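Long-range contact in thermospermine synthase (Medicago truncatula, PDB 6BQ6), which probably transfers an aminopropyl group from decarboxylated S-adenosylmethionine to spermidine, making the tetraamine thermospermine: residues Ile233-Tyr247 with Trp258-Leu270. Sequence-based numbering, arbitrary orientation.
With TER (N-(3-amino-propyl)-N-(5-aminopropyl)-1,4-diaminobutane), chain F.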
ATOM      1  N   ILE B 233      23.531   5.069  21.653  1.00 20.90           N
ATOM      2  CA  ILE B 233      23.093   5.742  22.873  1.00 21.11           C
ATOM      3  C   ILE B 233      23.706   5.065  24.109  1.00 20.81           C
ATOM      4  O   ILE B 233      24.250   5.705  24.986  1.00 20.84           O
ATOM      5  CB  ILE B 233      21.564   5.761  22.960  1.00 21.01           C
ATOM      6  CG1 ILE B 233      20.978   6.718  21.896  1.00 22.13           C
ATOM      7  CG2 ILE B 233      21.134   6.227  24.351  1.00 20.79           C
ATOM      8  CD1 ILE B 233      19.489   6.721  21.790  1.00 22.32           C
ATOM      9  N   TYR B 234      23.635   3.739  24.168  1.00 20.30           N
ATOM     10  CA  TYR B 234      24.286   3.019  25.216  1.00 20.93           C
ATOM     11  C   TYR B 234      25.779   3.384  25.325  1.00 22.03           C
ATOM     12  O   TYR B 234      26.275   3.706  26.369  1.00 22.05           O
ATOM     13  CB  TYR B 234      24.106   1.497  25.025  1.00 20.68           C
ATOM     14  CG  TYR B 234      24.949   0.695  25.952  1.00 21.20           C
ATOM     15  CD1 TYR B 234      24.630   0.560  27.281  1.00 21.44           C
ATOM     16  CD2 TYR B 234      26.137   0.084  25.498  1.00 21.97           C
ATOM     17  CE1 TYR B 234      25.454  -0.154  28.154  1.00 23.13           C
ATOM     18  CE2 TYR B 234      26.944  -0.627  26.343  1.00 23.13           C
ATOM     19  CZ  TYR B 234      26.613  -0.773  27.668  1.00 23.96           C
ATOM     20  OH  TYR B 234      27.436  -1.472  28.532  1.00 25.62           O
ATOM     21  N   ASN B 235      26.483   3.307  24.219  1.00 23.71           N
ATOM     22  CA  ASN B 235      27.913   3.585  24.264  1.00 24.67           C
ATOM     23  C   ASN B 235      28.245   5.019  24.633  1.00 24.41           C
ATOM     24  O   ASN B 235      29.231   5.264  25.337  1.00 24.64           O
ATOM     25  CB  ASN B 235      28.601   3.205  22.954  1.00 26.38           C
ATOM     26  CG  ASN B 235      30.129   3.180  23.098  1.00 28.83           C
ATOM     27  OD1 ASN B 235      30.652   2.545  24.022  1.00 29.69           O
ATOM     28  ND2 ASN B 235      30.846   3.913  22.219  1.00 30.87           N
ATOM     29  N   THR B 236      27.445   5.958  24.148  1.00 23.77           N
ATOM     30  CA  THR B 236      27.657   7.364  24.478  1.00 23.19           C
ATOM     31  C   THR B 236      27.505   7.538  25.978  1.00 23.90           C
ATOM     32  O   THR B 236      28.368   8.129  26.655  1.00 24.57           O
ATOM     33  CB  THR B 236      26.740   8.276  23.664  1.00 22.84           C
ATOM     34  OG1 THR B 236      26.951   8.042  22.257  1.00 24.35           O
ATOM     35  CG2 THR B 236      27.008   9.730  23.971  1.00 23.71           C
ATOM     36  N   LEU B 237      26.432   6.971  26.552  1.00 22.72           N
ATOM     37  CA  LEU B 237      26.260   7.052  28.000  1.00 22.37           C
ATOM     38  C   LEU B 237      27.367   6.350  28.796  1.00 24.63           C
ATOM     39  O   LEU B 237      27.716   6.811  29.874  1.00 23.51           O
ATOM     40  CB  LEU B 237      24.879   6.541  28.409  1.00 22.06           C
ATOM     41  CG  LEU B 237      23.727   7.471  28.046  1.00 21.59           C
ATOM     42  CD1 LEU B 237      22.389   6.746  28.094  1.00 21.73           C
ATOM     43  CD2 LEU B 237      23.708   8.682  28.931  1.00 22.50           C
ATOM     44  N   ARG B 238      27.921   5.254  28.267  1.00 25.61           N
ATOM     45  CA  ARG B 238      28.987   4.510  28.941  1.00 28.87           C
ATOM     46  C   ARG B 238      30.248   5.385  29.056  1.00 29.62           C
ATOM     47  O   ARG B 238      31.092   5.210  29.960  1.00 29.93           O
ATOM     48  CB  ARG B 238      29.260   3.211  28.133  1.00 31.54           C
ATOM     49  CG  ARG B 238      30.263   2.283  28.745  1.00 36.55           C
ATOM     50  CD  ARG B 238      30.187   0.883  28.123  1.00 38.04           C
ATOM     51  NE  ARG B 238      30.335   0.851  26.657  1.00 39.09           N
ATOM     52  CZ  ARG B 238      30.685  -0.241  25.956  1.00 40.25           C
ATOM     53  NH1 ARG B 238      30.772  -0.221  24.629  1.00 39.62           N
ATOM     54  NH2 ARG B 238      30.953  -1.367  26.601  1.00 40.30           N
ATOM     55  N   GLN B 239      30.357   6.377  28.195  1.00 28.87           N
ATOM     56  CA  GLN B 239      31.516   7.316  28.289  1.00 29.17           C
ATOM     57  C   GLN B 239      31.389   8.352  29.399  1.00 28.91           C
ATOM     58  O   GLN B 239      32.338   9.102  29.666  1.00 28.54           O
ATOM     59  CB  GLN B 239      31.690   8.112  26.980  1.00 29.47           C
ATOM     60  CG  GLN B 239      31.758   7.312  25.698  1.00 30.18           C
ATOM     61  CD  GLN B 239      32.663   6.120  25.799  1.00 32.75           C
ATOM     62  OE1 GLN B 239      33.833   6.252  26.206  1.00 35.68           O
ATOM     63  NE2 GLN B 239      32.160   4.946  25.438  1.00 33.02           N
ATOM     64  N   VAL B 240      30.198   8.512  29.964  1.00 26.77           N
ATOM     65  CA  VAL B 240      29.909   9.587  30.882  1.00 27.30           C
ATOM     66  C   VAL B 240      29.565   9.108  32.287  1.00 26.92           C
ATOM     67  O   VAL B 240      29.927   9.750  33.251  1.00 28.79           O
ATOM     68  CB  VAL B 240      28.745  10.449  30.344  1.00 27.39           C
ATOM     69  CG1 VAL B 240      28.380  11.603  31.273  1.00 28.59           C
ATOM     70  CG2 VAL B 240      29.070  10.962  28.935  1.00 28.80           C
ATOM     71  N   PHE B 241      28.738   8.072  32.402  1.00 25.03           N
ATOM     72  CA  PHE B 241      28.276   7.589  33.694  1.00 24.46           C
ATOM     73  C   PHE B 241      28.873   6.233  34.009  1.00 25.30           C
ATOM     74  O   PHE B 241      29.146   5.437  33.092  1.00 25.27           O
ATOM     75  CB  PHE B 241      26.738   7.388  33.646  1.00 23.88           C
ATOM     76  CG  PHE B 241      25.955   8.662  33.548  1.00 24.35           C
ATOM     77  CD1 PHE B 241      25.624   9.366  34.692  1.00 25.55           C
ATOM     78  CD2 PHE B 241      25.551   9.154  32.327  1.00 24.26           C
ATOM     79  CE1 PHE B 241      24.907  10.551  34.607  1.00 26.56           C
ATOM     80  CE2 PHE B 241      24.830  10.308  32.233  1.00 25.18           C
ATOM     81  CZ  PHE B 241      24.497  11.016  33.375  1.00 25.21           C
ATOM     82  N   LYS B 242      29.026   5.939  35.302  1.00 25.80           N
ATOM     83  CA  LYS B 242      29.622   4.685  35.736  1.00 27.61           C
ATOM     84  C   LYS B 242      28.770   3.484  35.501  1.00 26.26           C
ATOM     85  O   LYS B 242      29.272   2.471  35.031  1.00 27.11           O
ATOM     86  CB  LYS B 242      29.979   4.726  37.207  1.00 29.37           C
ATOM     87  CG  LYS B 242      30.729   3.472  37.622  1.00 31.86           C
ATOM     88  CD  LYS B 242      31.585   3.603  38.833  1.00 35.39           C
ATOM     89  CE  LYS B 242      32.292   2.284  39.096  1.00 36.70           C
ATOM     90  NZ  LYS B 242      33.324   1.955  38.063  1.00 38.93           N
ATOM     91  N   TYR B 243      27.479   3.612  35.817  1.00 24.39           N
ATOM     92  CA  TYR B 243      26.549   2.500  35.730  1.00 25.54           C
ATOM     93  C   TYR B 243      25.534   2.798  34.615  1.00 23.71           C
ATOM     94  O   TYR B 243      24.877   3.844  34.637  1.00 24.12           O
ATOM     95  CB  TYR B 243      25.849   2.338  37.057  1.00 25.99           C
ATOM     96  CG  TYR B 243      26.791   2.123  38.202  1.00 27.88           C
ATOM     97  CD1 TYR B 243      27.421   0.911  38.387  1.00 29.21           C
ATOM     98  CD2 TYR B 243      27.056   3.154  39.099  1.00 30.38           C
ATOM     99  CE1 TYR B 243      28.311   0.730  39.451  1.00 31.73           C
ATOM    100  CE2 TYR B 243      27.933   2.985  40.148  1.00 30.29           C
ATOM    101  CZ  TYR B 243      28.551   1.794  40.323  1.00 33.14           C
ATOM    102  OH  TYR B 243      29.414   1.721  41.429  1.00 36.99           O
ATOM    103  N   VAL B 244      25.457   1.899  33.625  1.00 24.30           N
ATOM    104  CA  VAL B 244      24.593   2.131  32.471  1.00 22.90           C
ATOM    105  C   VAL B 244      23.882   0.843  32.215  1.00 22.00           C
ATOM    106  O   VAL B 244      24.536  -0.189  32.078  1.00 22.33           O
ATOM    107  CB  VAL B 244      25.394   2.633  31.242  1.00 23.50           C
ATOM    108  CG1 VAL B 244      24.469   2.904  30.061  1.00 23.06           C
ATOM    109  CG2 VAL B 244      26.150   3.891  31.595  1.00 24.02           C
ATOM    110  N   VAL B 245      22.558   0.871  32.249  1.00 20.08           N
ATOM    111  CA  VAL B 245      21.704  -0.324  32.139  1.00 20.51           C
ATOM    112  C   VAL B 245      20.740  -0.168  30.974  1.00 20.68           C
ATOM    113  O   VAL B 245      19.768   0.533  31.092  1.00 19.16           O
ATOM    114  CB  VAL B 245      20.944  -0.602  33.469  1.00 20.61           C
ATOM    115  CG1 VAL B 245      19.996  -1.789  33.331  1.00 21.51           C
ATOM    116  CG2 VAL B 245      21.881  -0.810  34.654  1.00 22.14           C
ATOM    117  N   PRO B 246      21.010  -0.845  29.842  1.00 20.75           N
ATOM    118  CA  PRO B 246      20.123  -0.831  28.697  1.00 19.72           C
ATOM    119  C   PRO B 246      19.059  -1.901  28.906  1.00 19.08           C
ATOM    120  O   PRO B 246      19.329  -2.955  29.526  1.00 19.72           O
ATOM    121  CB  PRO B 246      21.041  -1.193  27.521  1.00 20.19           C
ATOM    122  CG  PRO B 246      22.074  -2.059  28.129  1.00 21.01           C
ATOM    123  CD  PRO B 246      22.275  -1.562  29.546  1.00 21.46           C
ATOM    124  N   TYR B 247      17.866  -1.585  28.447  1.00 18.32           N
ATOM    125  CA  TYR B 247      16.739  -2.509  28.587  1.00 18.06           C
ATOM    126  C   TYR B 247      15.725  -2.305  27.510  1.00 17.68           C
ATOM    127  O   TYR B 247      15.722  -1.284  26.805  1.00 17.02           O
ATOM    128  CB  TYR B 247      16.147  -2.423  29.991  1.00 18.09           C
ATOM    129  CG  TYR B 247      15.497  -1.130  30.363  1.00 17.14           C
ATOM    130  CD1 TYR B 247      16.250  -0.061  30.774  1.00 17.71           C
ATOM    131  CD2 TYR B 247      14.112  -1.023  30.429  1.00 17.08           C
ATOM    132  CE1 TYR B 247      15.649   1.119  31.164  1.00 17.50           C
ATOM    133  CE2 TYR B 247      13.504   0.158  30.845  1.00 17.34           C
ATOM    134  CZ  TYR B 247      14.269   1.200  31.234  1.00 17.35           C
ATOM    135  OH  TYR B 247      13.714   2.410  31.575  1.00 18.28           O
ATOM    136  N   TRP B 258      11.434  -1.991  21.526  1.00 19.08           N
ATOM    137  CA  TRP B 258      11.940  -0.667  21.799  1.00 18.35           C
ATOM    138  C   TRP B 258      12.910  -0.669  22.989  1.00 17.72           C
ATOM    139  O   TRP B 258      12.812  -1.514  23.897  1.00 16.68           O
ATOM    140  CB  TRP B 258      10.754   0.279  22.102  1.00 18.99           C
ATOM    141  CG  TRP B 258      11.044   1.632  21.639  1.00 19.60           C
ATOM    142  CD1 TRP B 258      11.471   2.734  22.378  1.00 19.67           C
ATOM    143  CD2 TRP B 258      11.062   2.040  20.280  1.00 20.27           C
ATOM    144  NE1 TRP B 258      11.703   3.786  21.523  1.00 20.52           N
ATOM    145  CE2 TRP B 258      11.492   3.389  20.240  1.00 20.72           C
ATOM    146  CE3 TRP B 258      10.787   1.391  19.069  1.00 21.47           C
ATOM    147  CZ2 TRP B 258      11.579   4.092  19.023  1.00 21.34           C
ATOM    148  CZ3 TRP B 258      10.955   2.098  17.870  1.00 23.00           C
ATOM    149  CH2 TRP B 258      11.341   3.398  17.874  1.00 23.23           C
ATOM    150  N   GLY B 259      13.803   0.322  23.031  1.00 17.50           N
ATOM    151  CA  GLY B 259      14.799   0.359  24.067  1.00 16.43           C
ATOM    152  C   GLY B 259      14.814   1.630  24.895  1.00 16.69           C
ATOM    153  O   GLY B 259      14.336   2.683  24.459  1.00 16.61           O
ATOM    154  N   TRP B 260      15.426   1.477  26.047  1.00 16.53           N
ATOM    155  CA  TRP B 260      15.695   2.583  26.980  1.00 17.24           C
ATOM    156  C   TRP B 260      16.999   2.316  27.642  1.00 17.52           C
ATOM    157  O   TRP B 260      17.490   1.168  27.694  1.00 17.52           O
ATOM    158  CB  TRP B 260      14.606   2.659  28.082  1.00 16.54           C
ATOM    159  CG  TRP B 260      13.232   2.762  27.535  1.00 17.18           C
ATOM    160  CD1 TRP B 260      12.507   3.922  27.254  1.00 17.40           C
ATOM    161  CD2 TRP B 260      12.361   1.689  27.184  1.00 17.02           C
ATOM    162  NE1 TRP B 260      11.289   3.620  26.751  1.00 18.23           N
ATOM    163  CE2 TRP B 260      11.179   2.257  26.645  1.00 17.19           C
ATOM    164  CE3 TRP B 260      12.466   0.291  27.221  1.00 17.23           C
ATOM    165  CZ2 TRP B 260      10.138   1.479  26.188  1.00 17.86           C
ATOM    166  CZ3 TRP B 260      11.419  -0.445  26.766  1.00 17.56           C
ATOM    167  CH2 TRP B 260      10.285   0.139  26.228  1.00 17.58           C
ATOM    168  N   VAL B 261      17.616   3.368  28.151  1.00 17.67           N
ATOM    169  CA  VAL B 261      18.849   3.213  28.890  1.00 19.26           C
ATOM    170  C   VAL B 261      18.794   4.034  30.171  1.00 19.68           C
ATOM    171  O   VAL B 261      18.559   5.253  30.107  1.00 20.43           O
ATOM    172  CB  VAL B 261      20.052   3.656  28.056  1.00 19.80           C
ATOM    173  CG1 VAL B 261      21.366   3.430  28.808  1.00 21.21           C
ATOM    174  CG2 VAL B 261      20.108   2.951  26.682  1.00 21.14           C
ATOM    175  N   LEU B 262      19.076   3.370  31.312  1.00 20.49           N
ATOM    176  CA  LEU B 262      19.363   4.021  32.594  1.00 20.72           C
ATOM    177  C   LEU B 262      20.829   4.344  32.744  1.00 20.25           C
ATOM    178  O   LEU B 262      21.677   3.544  32.363  1.00 20.29           O
ATOM    179  CB  LEU B 262      19.055   3.127  33.781  1.00 22.19           C
ATOM    180  CG  LEU B 262      17.691   2.537  33.906  1.00 22.76           C
ATOM    181  CD1 LEU B 262      17.589   1.699  35.150  1.00 23.47           C
ATOM    182  CD2 LEU B 262      16.678   3.666  33.958  1.00 24.70           C
ATOM    183  N   ALA B 263      21.128   5.487  33.330  1.00 19.94           N
ATOM    184  CA  ALA B 263      22.510   5.874  33.593  1.00 21.39           C
ATOM    185  C   ALA B 263      22.590   6.610  34.928  1.00 21.28           C
ATOM    186  O   ALA B 263      21.750   7.432  35.260  1.00 20.22           O
ATOM    187  CB  ALA B 263      23.056   6.732  32.458  1.00 21.29           C
ATOM    188  N   SER B 264      23.609   6.287  35.712  1.00 22.54           N
ATOM    189  CA  SER B 264      23.782   6.927  37.028  1.00 22.96           C
ATOM    190  C   SER B 264      25.239   6.775  37.465  1.00 24.16           C
ATOM    191  O   SER B 264      25.964   5.898  37.026  1.00 24.01           O
ATOM    192  CB  SER B 264      22.859   6.308  38.071  1.00 23.32           C
ATOM    193  OG  SER B 264      22.887   6.940  39.356  1.00 23.15           O
ATOM    194  N   ASP B 265      25.644   7.629  38.361  1.00 24.89           N
ATOM    195  CA  ASP B 265      26.921   7.424  39.041  1.00 26.47           C
ATOM    196  C   ASP B 265      26.788   6.659  40.354  1.00 27.89           C
ATOM    197  O   ASP B 265      27.799   6.365  41.014  1.00 29.38           O
ATOM    198  CB  ASP B 265      27.624   8.781  39.193  1.00 26.84           C
ATOM    199  CG  ASP B 265      28.321   9.218  37.895  1.00 28.41           C
ATOM    200  OD1 ASP B 265      28.663   8.373  37.027  1.00 29.35           O
ATOM    201  OD2 ASP B 265      28.619  10.420  37.756  1.00 30.85           O
ATOM    202  N   SER B 266      25.559   6.322  40.744  1.00 25.83           N
ATOM    203  CA  SER B 266      25.306   5.435  41.826  1.00 27.39           C
ATOM    204  C   SER B 266      24.781   4.119  41.254  1.00 27.54           C
ATOM    205  O   SER B 266      24.205   4.084  40.153  1.00 26.79           O
ATOM    206  CB  SER B 266      24.296   6.013  42.778  1.00 27.65           C
ATOM    207  OG  SER B 266      24.885   7.177  43.338  1.00 31.21           O
ATOM    208  N   PRO B 267      24.982   3.024  41.995  1.00 28.15           N
ATOM    209  CA  PRO B 267      24.620   1.711  41.419  1.00 28.01           C
ATOM    210  C   PRO B 267      23.155   1.544  41.027  1.00 27.50           C
ATOM    211  O   PRO B 267      22.271   2.187  41.591  1.00 27.43           O
ATOM    212  CB  PRO B 267      24.986   0.732  42.540  1.00 28.72           C
ATOM    213  CG  PRO B 267      26.093   1.418  43.251  1.00 29.84           C
ATOM    214  CD  PRO B 267      25.655   2.863  43.289  1.00 29.66           C
ATOM    215  N   LEU B 268      22.938   0.680  40.033  1.00 26.62           N
ATOM    216  CA  LEU B 268      21.584   0.381  39.520  1.00 27.14           C
ATOM    217  C   LEU B 268      21.415  -1.143  39.525  1.00 30.25           C
ATOM    218  O   LEU B 268      21.511  -1.790  38.491  1.00 33.66           O
ATOM    219  CB  LEU B 268      21.433   0.926  38.124  1.00 25.94           C
ATOM    220  CG  LEU B 268      21.543   2.440  37.921  1.00 24.80           C
ATOM    221  CD1 LEU B 268      21.842   2.740  36.459  1.00 24.57           C
ATOM    222  CD2 LEU B 268      20.251   3.092  38.362  1.00 24.24           C
ATOM    223  N   ASP B 269      21.145  -1.693  40.687  1.00 31.97           N
ATOM    224  CA  ASP B 269      21.227  -3.136  40.880  1.00 34.18           C
ATOM    225  C   ASP B 269      20.246  -3.471  41.970  1.00 34.21           C
ATOM    226  O   ASP B 269      20.563  -3.420  43.151  1.00 38.89           O
ATOM    227  CB  ASP B 269      22.648  -3.572  41.278  1.00 37.44           C
ATOM    228  CG  ASP B 269      23.079  -3.042  42.668  1.00 43.62           C
ATOM    229  OD1 ASP B 269      22.604  -1.948  43.088  1.00 49.00           O
ATOM    230  OD2 ASP B 269      23.885  -3.723  43.362  1.00 48.70           O
ATOM    231  N   LEU B 270      19.023  -3.699  41.577  1.00 32.46           N
ATOM    232  CA  LEU B 270      17.991  -4.121  42.475  1.00 31.67           C
ATOM    233  C   LEU B 270      17.412  -5.399  41.962  1.00 31.90           C
ATOM    234  O   LEU B 270      17.320  -5.638  40.748  1.00 31.13           O
ATOM    235  CB  LEU B 270      16.921  -3.063  42.588  1.00 32.53           C
ATOM    236  CG  LEU B 270      17.339  -1.813  43.350  1.00 32.68           C
ATOM    237  CD1 LEU B 270      16.159  -0.876  43.350  1.00 33.79           C
ATOM    238  CD2 LEU B 270      17.770  -2.131  44.778  1.00 35.19           C
TER
HETATM  239  N1  TER F 402       8.534  13.840  20.742  1.00 54.71           N
HETATM  240  C2  TER F 402       8.035  13.053  21.849  1.00 51.61           C
HETATM  241  C3  TER F 402       8.930  11.836  22.065  1.00 48.87           C
HETATM  242  C4  TER F 402       8.831  10.813  20.964  1.00 47.73           C
HETATM  243  N5  TER F 402       9.486   9.584  21.347  1.00 49.96           N
HETATM  244  C6  TER F 402       8.775   8.327  21.278  1.00 47.19           C
HETATM  245  C7  TER F 402       9.700   7.190  20.874  1.00 47.30           C
HETATM  246  C8  TER F 402       8.870   6.071  20.273  1.00 47.09           C
HETATM  247  N9  TER F 402       8.662   6.229  18.850  1.00 45.86           N
HETATM  248  C10 TER F 402       7.864   5.244  18.166  1.00 45.94           C
HETATM  249  C11 TER F 402       8.218   5.041  16.709  1.00 46.42           C
HETATM  250  C12 TER F 402       7.532   3.758  16.239  1.00 47.80           C
HETATM  251  C13 TER F 402       7.508   3.606  14.726  1.00 49.60           C
HETATM  252  N14 TER F 402       8.752   4.056  14.127  1.00 52.92           N
HETATM  253  O   HOH W   1      31.038   8.467  36.053  1.00 40.24           O
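Tyr243-Tyr247 and Trp260-Ser264 pair as the antiparallel beta hairpin that forms one edge of the Rossmann-like sheet of the spermidine synthase fold, the sixth and seventh strands of that sheet in chain order, the sixth outermost; the second strand also bonds to strand 212-220. Tyr243 with Ser264, Val245 with Leu262 and Tyr247 with Trp260 are the hydrogen-bonded pairs, six bonds in all, Val245 N to Leu262 O being the shortest at 2.8 Å. Just outside the ladder, before the first strand and after the second, Lys242 N donates to Asp265 OD1 (3.0 Å), which also accepts from a water bridging to Val240 O, while Asp265 OD2 forms a salt bridge with Lys205. On one sheet face, helix 230-238 runs alongside strand 256-264: Leu237 CD1 meets Val261 CG1 at 3.5 Å, Val244 CG1 presses the same methyl from the neighbouring strand, and the Phe241 ring lays a face on Ala263 CB. On the other, Val245 packs against Leu262 and Leu268, and helix 84-98 covers Trp260 and Leu262. Pro267 CA sits over a face of the Tyr243 ring (CH-pi, 3.8 Å to the centroid), with Lys242 CG over the opposite face. Near the start of strand 256-264, Trp258 lays an indole face on the bound thermospermine, CZ2 lying 3.6 Å from C8 of the ligand, and its NE1 bonds to Gln217. Tyr247 CG stands between its backbone N and carbonyl carbon (chi1 66°), swinging the ring over the partner strand, where Trp260 CB sits on its face (CH-pi), 3.5 Å from Tyr247 CZ.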